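PDB 6UZI: dihydrolipoyl dehydrogenase from Elizabethkingia anophelis NUHP1, which probably catalyses the NAD+-dependent oxidation of protein-bound dihydrolipoyl groups, using one FAD per subunit. Local coordinates for residues A[153-158]-A[280-285]; A[332-337]-A[348-353]; A[186-191]-A[273-278]. All coordinates share one frame; numbering follows the deposited sequence.

Interaction 1 (A[153-158]-A[280-285]); sequences GSKPSS and GRRPYT. With FAD (flavin-adenine dinucleotide), chain E.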
# COMPACT_ATOMS: atom_id res chain seq x y z
N GLY A 153 4.62 -28.60 -7.16
CA GLY A 153 5.43 -27.51 -6.64
C GLY A 153 6.93 -27.74 -6.77
O GLY A 153 7.43 -28.36 -7.71
N SER A 154 7.66 -27.21 -5.79
CA SER A 154 9.10 -27.15 -5.85
C SER A 154 9.69 -27.54 -4.50
O SER A 154 9.00 -27.56 -3.48
CB SER A 154 9.59 -25.76 -6.25
OG SER A 154 9.13 -24.75 -5.36
N LYS A 155 10.98 -27.82 -4.51
CA LYS A 155 11.75 -28.08 -3.31
C LYS A 155 12.96 -27.17 -3.33
O LYS A 155 13.30 -26.61 -4.38
CB LYS A 155 12.18 -29.56 -3.24
CG LYS A 155 11.66 -30.31 -2.00
CD LYS A 155 10.14 -30.51 -1.99
CE LYS A 155 9.69 -31.43 -0.85
NZ LYS A 155 8.21 -31.65 -0.85
N PRO A 156 13.60 -26.94 -2.19
CA PRO A 156 14.81 -26.11 -2.18
C PRO A 156 15.91 -26.72 -3.04
O PRO A 156 16.15 -27.93 -2.99
CB PRO A 156 15.19 -26.06 -0.70
CG PRO A 156 13.87 -26.27 0.02
CD PRO A 156 13.20 -27.32 -0.82
N SER A 157 16.56 -25.88 -3.84
CA SER A 157 17.81 -26.31 -4.46
C SER A 157 18.92 -26.25 -3.43
O SER A 157 18.80 -25.67 -2.35
CB SER A 157 18.23 -25.43 -5.65
OG SER A 157 17.52 -25.73 -6.84
N SER A 158 20.02 -26.91 -3.77
CA SER A 158 21.21 -26.81 -2.96
C SER A 158 22.42 -27.04 -3.86
O SER A 158 22.29 -27.17 -5.08
CB SER A 158 21.17 -27.77 -1.77
OG SER A 158 22.21 -27.46 -0.86
N GLY A 280 18.13 -21.08 -4.85
CA GLY A 280 17.03 -21.21 -5.79
C GLY A 280 16.07 -22.31 -5.40
O GLY A 280 16.21 -22.95 -4.36
N ARG A 281 15.08 -22.51 -6.26
CA ARG A 281 14.07 -23.54 -6.08
C ARG A 281 14.03 -24.45 -7.29
O ARG A 281 14.28 -24.03 -8.43
CB ARG A 281 12.70 -22.92 -5.83
CG ARG A 281 12.73 -21.82 -4.78
CD ARG A 281 12.44 -22.38 -3.41
NE ARG A 281 11.20 -23.15 -3.41
CZ ARG A 281 10.81 -23.93 -2.41
NH1 ARG A 281 9.68 -24.60 -2.49
NH2 ARG A 281 11.57 -24.04 -1.33
N ARG A 282 13.72 -25.72 -7.04
CA ARG A 282 13.78 -26.76 -8.04
C ARG A 282 12.41 -27.43 -8.16
O ARG A 282 11.80 -27.75 -7.13
CB ARG A 282 14.86 -27.77 -7.56
CG ARG A 282 15.21 -28.94 -8.42
CD ARG A 282 15.87 -30.00 -7.51
NE ARG A 282 14.97 -30.38 -6.42
CZ ARG A 282 14.36 -31.56 -6.31
NH1 ARG A 282 13.55 -31.80 -5.28
NH2 ARG A 282 14.58 -32.52 -7.21
N PRO A 283 11.91 -27.68 -9.38
CA PRO A 283 10.60 -28.34 -9.50
C PRO A 283 10.62 -29.72 -8.89
O PRO A 283 11.62 -30.44 -8.97
CB PRO A 283 10.36 -28.38 -11.02
CG PRO A 283 11.72 -28.32 -11.61
CD PRO A 283 12.51 -27.42 -10.69
N TYR A 284 9.51 -30.10 -8.25
CA TYR A 284 9.43 -31.33 -7.48
C TYR A 284 8.50 -32.31 -8.18
O TYR A 284 7.33 -32.00 -8.41
CB TYR A 284 8.96 -31.05 -6.06
CG TYR A 284 8.91 -32.29 -5.19
CD1 TYR A 284 7.70 -32.93 -4.92
CD2 TYR A 284 10.07 -32.83 -4.65
CE1 TYR A 284 7.66 -34.06 -4.13
CE2 TYR A 284 10.03 -33.97 -3.87
CZ TYR A 284 8.83 -34.57 -3.61
OH TYR A 284 8.78 -35.71 -2.83
N THR A 285 9.03 -33.49 -8.53
CA THR A 285 8.23 -34.54 -9.14
C THR A 285 8.53 -35.93 -8.57
O THR A 285 8.02 -36.92 -9.11
CB THR A 285 8.41 -34.56 -10.66
OG1 THR A 285 9.81 -34.47 -10.98
CG2 THR A 285 7.68 -33.39 -11.31
PA FAD E . 3.85 -25.85 -3.68
O1A FAD E . 3.43 -24.71 -2.83
O2A FAD E . 5.38 -25.84 -3.78
O5B FAD E . 3.46 -27.20 -2.94
C5B FAD E . 2.90 -28.26 -3.74
C4B FAD E . 2.43 -29.35 -2.81
O4B FAD E . 2.44 -30.61 -3.49
C3B FAD E . 3.26 -29.54 -1.52
O3B FAD E . 2.44 -29.25 -0.40
C2B FAD E . 3.63 -31.04 -1.54
O2B FAD E . 3.54 -31.64 -0.25
C1B FAD E . 2.61 -31.61 -2.52
N9A FAD E . 3.02 -32.82 -3.21
C8A FAD E . 4.15 -32.99 -3.97
N7A FAD E . 4.25 -34.17 -4.53
C5A FAD E . 3.10 -34.84 -4.09
C6A FAD E . 2.61 -36.13 -4.33
N6A FAD E . 3.21 -37.02 -5.14
N1A FAD E . 1.45 -36.48 -3.74
C2A FAD E . 0.84 -35.59 -2.96
N3A FAD E . 1.20 -34.34 -2.66
C4A FAD E . 2.35 -34.02 -3.27
N1 FAD E . 6.22 -16.85 -3.54
C2 FAD E . 5.56 -15.67 -3.64
O2 FAD E . 4.80 -15.45 -4.58
N3 FAD E . 5.73 -14.70 -2.67
C4 FAD E . 6.53 -14.81 -1.55
O4 FAD E . 6.59 -13.88 -0.74
C4X FAD E . 7.22 -16.06 -1.44
N5 FAD E . 7.97 -16.27 -0.40
C5X FAD E . 8.58 -17.50 -0.27
C6 FAD E . 9.34 -17.76 0.86
C7 FAD E . 9.92 -19.01 1.07
C7M FAD E . 10.72 -19.25 2.33
C8 FAD E . 9.75 -20.02 0.11
C8M FAD E . 10.31 -21.40 0.33
C9 FAD E . 9.01 -19.76 -1.04
C9A FAD E . 8.42 -18.52 -1.24
N10 FAD E . 7.62 -18.24 -2.36
C10 FAD E . 7.00 -17.03 -2.49
C1' FAD E . 7.40 -19.27 -3.39
C2' FAD E . 6.08 -19.99 -3.21
O2' FAD E . 6.11 -20.84 -2.06
C3' FAD E . 5.71 -20.80 -4.46
O3' FAD E . 5.96 -20.03 -5.62
C4' FAD E . 4.26 -21.27 -4.46
O4' FAD E . 4.01 -21.95 -3.22
C5' FAD E . 3.91 -22.14 -5.64
O5' FAD E . 3.25 -23.29 -5.09
P FAD E . 2.58 -24.50 -5.96
O1P FAD E . 1.10 -24.60 -5.86
O2P FAD E . 3.05 -24.55 -7.39
O3P FAD E . 3.28 -25.70 -5.17

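Interaction 2 (A[332-337]-A[348-353]); sequences AEEEGV and PHVNYN. With ZN (zinc ion), chain L.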
# COMPACT_ATOMS: atom_id res chain seq x y z
N ALA A 332 1.06 -19.45 -9.73
CA ALA A 332 0.44 -20.76 -9.62
C ALA A 332 -1.07 -20.65 -9.48
O ALA A 332 -1.82 -21.44 -10.07
CB ALA A 332 1.03 -21.51 -8.42
N GLU A 333 -1.53 -19.68 -8.68
CA GLU A 333 -2.97 -19.45 -8.52
C GLU A 333 -3.64 -19.17 -9.86
O GLU A 333 -4.69 -19.74 -10.18
CB GLU A 333 -3.19 -18.30 -7.54
CG GLU A 333 -3.09 -18.70 -6.10
CD GLU A 333 -3.11 -17.51 -5.15
OE1 GLU A 333 -2.87 -16.37 -5.61
OE2 GLU A 333 -3.42 -17.71 -3.96
N GLU A 334 -3.05 -18.27 -10.66
CA GLU A 334 -3.66 -17.93 -11.94
C GLU A 334 -3.68 -19.13 -12.88
O GLU A 334 -4.68 -19.37 -13.58
CB GLU A 334 -2.93 -16.76 -12.59
CG GLU A 334 -3.63 -16.21 -13.84
CD GLU A 334 -3.03 -14.90 -14.32
OE1 GLU A 334 -2.07 -14.42 -13.66
OE2 GLU A 334 -3.52 -14.34 -15.32
N GLU A 335 -2.59 -19.90 -12.91
CA GLU A 335 -2.55 -21.07 -13.78
C GLU A 335 -3.55 -22.13 -13.34
O GLU A 335 -4.11 -22.83 -14.19
CB GLU A 335 -1.12 -21.61 -13.82
CG GLU A 335 -0.18 -20.69 -14.58
CD GLU A 335 1.21 -21.28 -14.77
OE1 GLU A 335 1.63 -22.08 -13.91
OE2 GLU A 335 1.86 -20.95 -15.78
N GLY A 336 -3.81 -22.23 -12.04
CA GLY A 336 -4.85 -23.14 -11.58
C GLY A 336 -6.23 -22.74 -12.06
O GLY A 336 -7.00 -23.58 -12.54
N VAL A 337 -6.56 -21.45 -11.96
CA VAL A 337 -7.83 -20.96 -12.48
C VAL A 337 -7.89 -21.14 -13.99
O VAL A 337 -8.95 -21.43 -14.56
CB VAL A 337 -8.04 -19.48 -12.09
CG1 VAL A 337 -9.31 -18.95 -12.72
CG2 VAL A 337 -8.08 -19.34 -10.58
N PRO A 348 -9.71 -19.02 -21.45
CA PRO A 348 -9.05 -18.00 -20.63
C PRO A 348 -7.68 -17.64 -21.21
O PRO A 348 -7.19 -18.25 -22.15
CB PRO A 348 -8.89 -18.69 -19.27
CG PRO A 348 -8.72 -20.11 -19.61
CD PRO A 348 -9.59 -20.36 -20.84
N HIS A 349 -7.08 -16.61 -20.62
CA HIS A 349 -5.76 -16.16 -21.04
C HIS A 349 -4.91 -15.75 -19.84
O HIS A 349 -5.42 -15.18 -18.87
CB HIS A 349 -5.88 -14.99 -22.02
CG HIS A 349 -4.57 -14.56 -22.61
ND1 HIS A 349 -3.82 -15.37 -23.43
CD2 HIS A 349 -3.89 -13.39 -22.49
CE1 HIS A 349 -2.73 -14.72 -23.79
NE2 HIS A 349 -2.74 -13.52 -23.24
N VAL A 350 -3.62 -16.06 -19.90
CA VAL A 350 -2.65 -15.58 -18.91
C VAL A 350 -1.65 -14.68 -19.63
O VAL A 350 -1.01 -15.11 -20.60
CB VAL A 350 -1.92 -16.72 -18.20
CG1 VAL A 350 -0.83 -16.14 -17.29
CG2 VAL A 350 -2.88 -17.57 -17.39
N ASN A 351 -1.52 -13.44 -19.17
CA ASN A 351 -0.50 -12.52 -19.66
C ASN A 351 0.67 -12.59 -18.68
O ASN A 351 0.66 -11.94 -17.63
CB ASN A 351 -1.05 -11.11 -19.79
CG ASN A 351 -0.09 -10.18 -20.51
OD1 ASN A 351 1.11 -10.45 -20.61
ND2 ASN A 351 -0.62 -9.07 -21.03
N TYR A 352 1.69 -13.38 -19.03
CA TYR A 352 2.81 -13.59 -18.13
C TYR A 352 3.68 -12.34 -18.00
O TYR A 352 4.38 -12.19 -16.98
CB TYR A 352 3.64 -14.79 -18.63
CG TYR A 352 2.96 -16.13 -18.39
CD1 TYR A 352 3.10 -16.80 -17.17
CD2 TYR A 352 2.15 -16.70 -19.36
CE1 TYR A 352 2.48 -18.02 -16.95
CE2 TYR A 352 1.51 -17.91 -19.14
CZ TYR A 352 1.68 -18.57 -17.94
OH TYR A 352 1.05 -19.77 -17.72
N ASN A 353 3.62 -11.42 -18.96
CA ASN A 353 4.36 -10.17 -18.83
C ASN A 353 3.78 -9.28 -17.74
O ASN A 353 4.49 -8.40 -17.24
CB ASN A 353 4.36 -9.43 -20.16
CG ASN A 353 5.41 -8.32 -20.21
OD1 ASN A 353 6.54 -8.51 -19.78
ND2 ASN A 353 5.02 -7.16 -20.72
ZN ZN L . -3.35 -15.65 -3.12
O HOH W 1 -1.75 -12.50 -16.01

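Interaction 3 (A[186-191]-A[273-278]); sequences IVIGGG and DYCLVS. With EDO (1,2-ethanediol), chain H.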
# COMPACT_ATOMS: atom_id res chain seq x y z
N ILE A 186 25.54 -16.47 7.66
CA ILE A 186 26.07 -16.47 6.30
C ILE A 186 24.97 -16.94 5.36
O ILE A 186 24.30 -17.94 5.63
CB ILE A 186 27.32 -17.35 6.17
CG1 ILE A 186 28.39 -16.92 7.16
CG2 ILE A 186 27.90 -17.27 4.76
CD1 ILE A 186 29.58 -17.85 7.17
N VAL A 187 24.75 -16.21 4.27
CA VAL A 187 23.78 -16.59 3.25
C VAL A 187 24.56 -16.96 1.99
O VAL A 187 25.34 -16.15 1.47
CB VAL A 187 22.77 -15.48 2.97
CG1 VAL A 187 21.81 -15.89 1.87
CG2 VAL A 187 22.00 -15.13 4.22
N ILE A 188 24.40 -18.20 1.54
CA ILE A 188 25.02 -18.73 0.32
C ILE A 188 24.00 -18.68 -0.81
O ILE A 188 22.93 -19.31 -0.71
CB ILE A 188 25.52 -20.17 0.51
CG1 ILE A 188 26.42 -20.33 1.74
CG2 ILE A 188 26.25 -20.64 -0.74
CD1 ILE A 188 27.64 -19.47 1.72
N GLY A 189 24.28 -17.92 -1.85
CA GLY A 189 23.29 -17.96 -2.91
C GLY A 189 22.49 -16.67 -3.03
O GLY A 189 22.28 -15.95 -2.05
N GLY A 190 22.09 -16.35 -4.26
CA GLY A 190 21.36 -15.12 -4.47
C GLY A 190 19.84 -15.22 -4.57
O GLY A 190 19.22 -14.34 -5.18
N GLY A 191 19.22 -16.20 -3.92
CA GLY A 191 17.78 -16.27 -3.96
C GLY A 191 17.14 -15.18 -3.12
O GLY A 191 17.73 -14.68 -2.16
N ASP A 273 28.13 -18.69 12.74
CA ASP A 273 27.54 -19.74 13.55
C ASP A 273 26.28 -20.32 12.92
O ASP A 273 25.74 -21.30 13.45
CB ASP A 273 27.24 -19.21 14.96
CG ASP A 273 26.30 -18.03 14.96
OD1 ASP A 273 25.59 -17.83 15.97
OD2 ASP A 273 26.27 -17.31 13.94
N TYR A 274 25.79 -19.73 11.83
CA TYR A 274 24.67 -20.27 11.07
C TYR A 274 24.89 -19.97 9.59
O TYR A 274 25.32 -18.87 9.23
CB TYR A 274 23.33 -19.69 11.51
CG TYR A 274 22.83 -20.25 12.81
CD1 TYR A 274 22.11 -21.44 12.84
CD2 TYR A 274 23.10 -19.61 14.01
CE1 TYR A 274 21.66 -21.98 14.04
CE2 TYR A 274 22.65 -20.15 15.21
CZ TYR A 274 21.93 -21.33 15.22
OH TYR A 274 21.49 -21.86 16.41
N CYS A 275 24.59 -20.94 8.73
CA CYS A 275 24.71 -20.78 7.29
C CYS A 275 23.42 -21.21 6.60
O CYS A 275 23.01 -22.37 6.70
CB CYS A 275 25.89 -21.58 6.74
SG CYS A 275 25.99 -21.44 4.95
N LEU A 276 22.81 -20.27 5.87
CA LEU A 276 21.57 -20.49 5.13
C LEU A 276 21.86 -20.57 3.64
O LEU A 276 22.44 -19.64 3.06
CB LEU A 276 20.57 -19.37 5.43
CG LEU A 276 19.36 -19.14 4.52
CD1 LEU A 276 18.38 -20.30 4.55
CD2 LEU A 276 18.66 -17.85 4.94
N VAL A 277 21.45 -21.67 3.02
CA VAL A 277 21.66 -21.92 1.60
C VAL A 277 20.40 -21.53 0.83
O VAL A 277 19.35 -22.18 0.94
CB VAL A 277 22.02 -23.39 1.35
CG1 VAL A 277 22.32 -23.60 -0.12
CG2 VAL A 277 23.19 -23.79 2.22
N SER A 278 20.49 -20.45 0.05
CA SER A 278 19.37 -19.94 -0.74
C SER A 278 19.84 -19.80 -2.18
O SER A 278 20.10 -18.70 -2.67
CB SER A 278 18.88 -18.61 -0.18
OG SER A 278 18.50 -18.74 1.17
C1 EDO H . 23.89 -18.60 -7.79
O1 EDO H . 25.02 -19.36 -7.37
C2 EDO H . 22.66 -19.10 -7.06
O2 EDO H . 22.17 -18.08 -6.18

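Interaction 1 (A[153-158]-A[280-285])
Lys155 and Arg282 face each other as the hydrogen-bonded pair of a short antiparallel ribbon: Lys155 N donates to Arg282 O at 2.7 Å, and Arg282 N gives back to Lys155 O at 2.8 Å. Tyr284 N on Gly153 O and Ser157 N on Gly280 O extend the backbone pairing at the two ends. Among side chains, Arg281 folds back, its chain bent at chi2 and chi3, and NH1 reaches Ser154 OG at 2.9 Å, with the oxygen near the guanidinium edge but tilted 21° from its plane; NE adds a weak second bond. The same OG is also hydrogen-bonded to Asp321 OD2. Above and below, the guanidinium lies between the flavin methyl C8M and the Lys155 carbonyl carbon, while Pro156 CG packs 3.5 Å from Arg281 NH2. The cation-pi contact comes from Lys155, whose chain bends at chi2 (67°) and runs alongside Tyr284: CD makes a CH-pi contact over the ring, and NZ sits 4.0 Å from the ring centroid, only 8° off its normal. The ring edge meets FAD N7A. At the diphosphate, Gly153 CA lies 3.2 Å from FAD O3P and Ser154 N bonds weakly to FAD O2A. A two-stranded antiparallel connection of this kind, where the chain passes into the NAD domain and returns beside the FAD, is characteristic of the pyridine nucleotide-disulfide oxidoreductases.

Interaction 2 (A[332-337]-A[348-353])
Tyr352 and Glu335 meet nearly at a right angle, the carboxylate plane turned 76° from the ring plane. OE2 of Glu335 approaches the ring at its edge, in plane, and accepts a hydrogen bond from the phenol OH; the modelled length is very short and, at this resolution, doubtful. The other oxygen, OE1, is held by Lys331 and by the backbone N of Gly320, so both ends of the carboxylate have partners. Glu334 and Val350 instead point at one another tip to tip. CG of Glu334 is anti to the backbone N (chi1 -172°) and the chain stays extended beyond it, which carries CD to 3.9 Å from Val350 CG1. This is where the chain, having left helix 329-343, loops back past it on the way to strand 357-359 of the dimerisation domain. A water sits between the two segments, 2.6 Å from Glu334 OE2 and 3.0 Å from Asn351 O. Val350 CG1 also lies over the centre of the Tyr352 ring. Glu333 takes no part in this packing: it turns to the dimer interface, where OE2 binds the zinc ion at 2.2 Å together with His453 and Glu458 of the second subunit.

Interaction 3 (A[186-191]-A[273-278])
Ile188 and Cys275 make the closest side-chain contact across the two segments, CG1 of the isoleucine lying 3.4 Å from SG of the cysteine. SG stands anti to the backbone N (chi1 177°), which brings it alongside Ile188, and the pair shares a sheet face with Ile186 and Val277, a face that Val256 and Val258 of strand 255-261 help cover. Beneath it the parallel strands are bonded in regular alternation: Ile186 N to Tyr274 O, Leu276 N to Ile186 O at 2.8 Å, Ile188 N to Leu276 O and Ser278 N to Ile188 O at 2.8 Å. On the other face Val187 and Leu276 touch more loosely, CG2 to CD2 at 4.4 Å. Beyond Ile188 the buried strands give way to bare, partly exposed backbone. Gly189, Gly190 and Gly191 carry no side chains, and Ser278 O takes Gly191 N at 2.9 Å, holding the turn against the end of the neighbouring strand. Gly190 N instead donates to O2 of an ethanediol at 2.6 Å, a molecule probably left from crystallisation. Gly191 occupies the N-cap position of helix 192-203. Strand, glycine-rich turn and helix together have the form of a Rossmann-type dinucleotide-binding motif, consistent with the predicted NAD+ site of this domain.

Interaction 3 is the buried one, two neighbouring parallel strands of the NAD domain joined by backbone hydrogen bonds, with apolar side chains on the faces; interaction 1 lies at the surface and adds charged, aromatic and cofactor contacts to an antiparallel backbone pairing. The two adjoin: strand 274-277 is followed in the chain by strand 281-283, and Ser158 OG packs on Val277 CG1 at 3.9 Å. Interaction 2, partly buried and beginning after interaction 1 has closed along the chain, joins a helix to a loop instead of two strands, through carboxylates and a water. It lies about 32 Å from interaction 3, centre to centre, across the middle of the chain, and alone among the three reaches the second subunit.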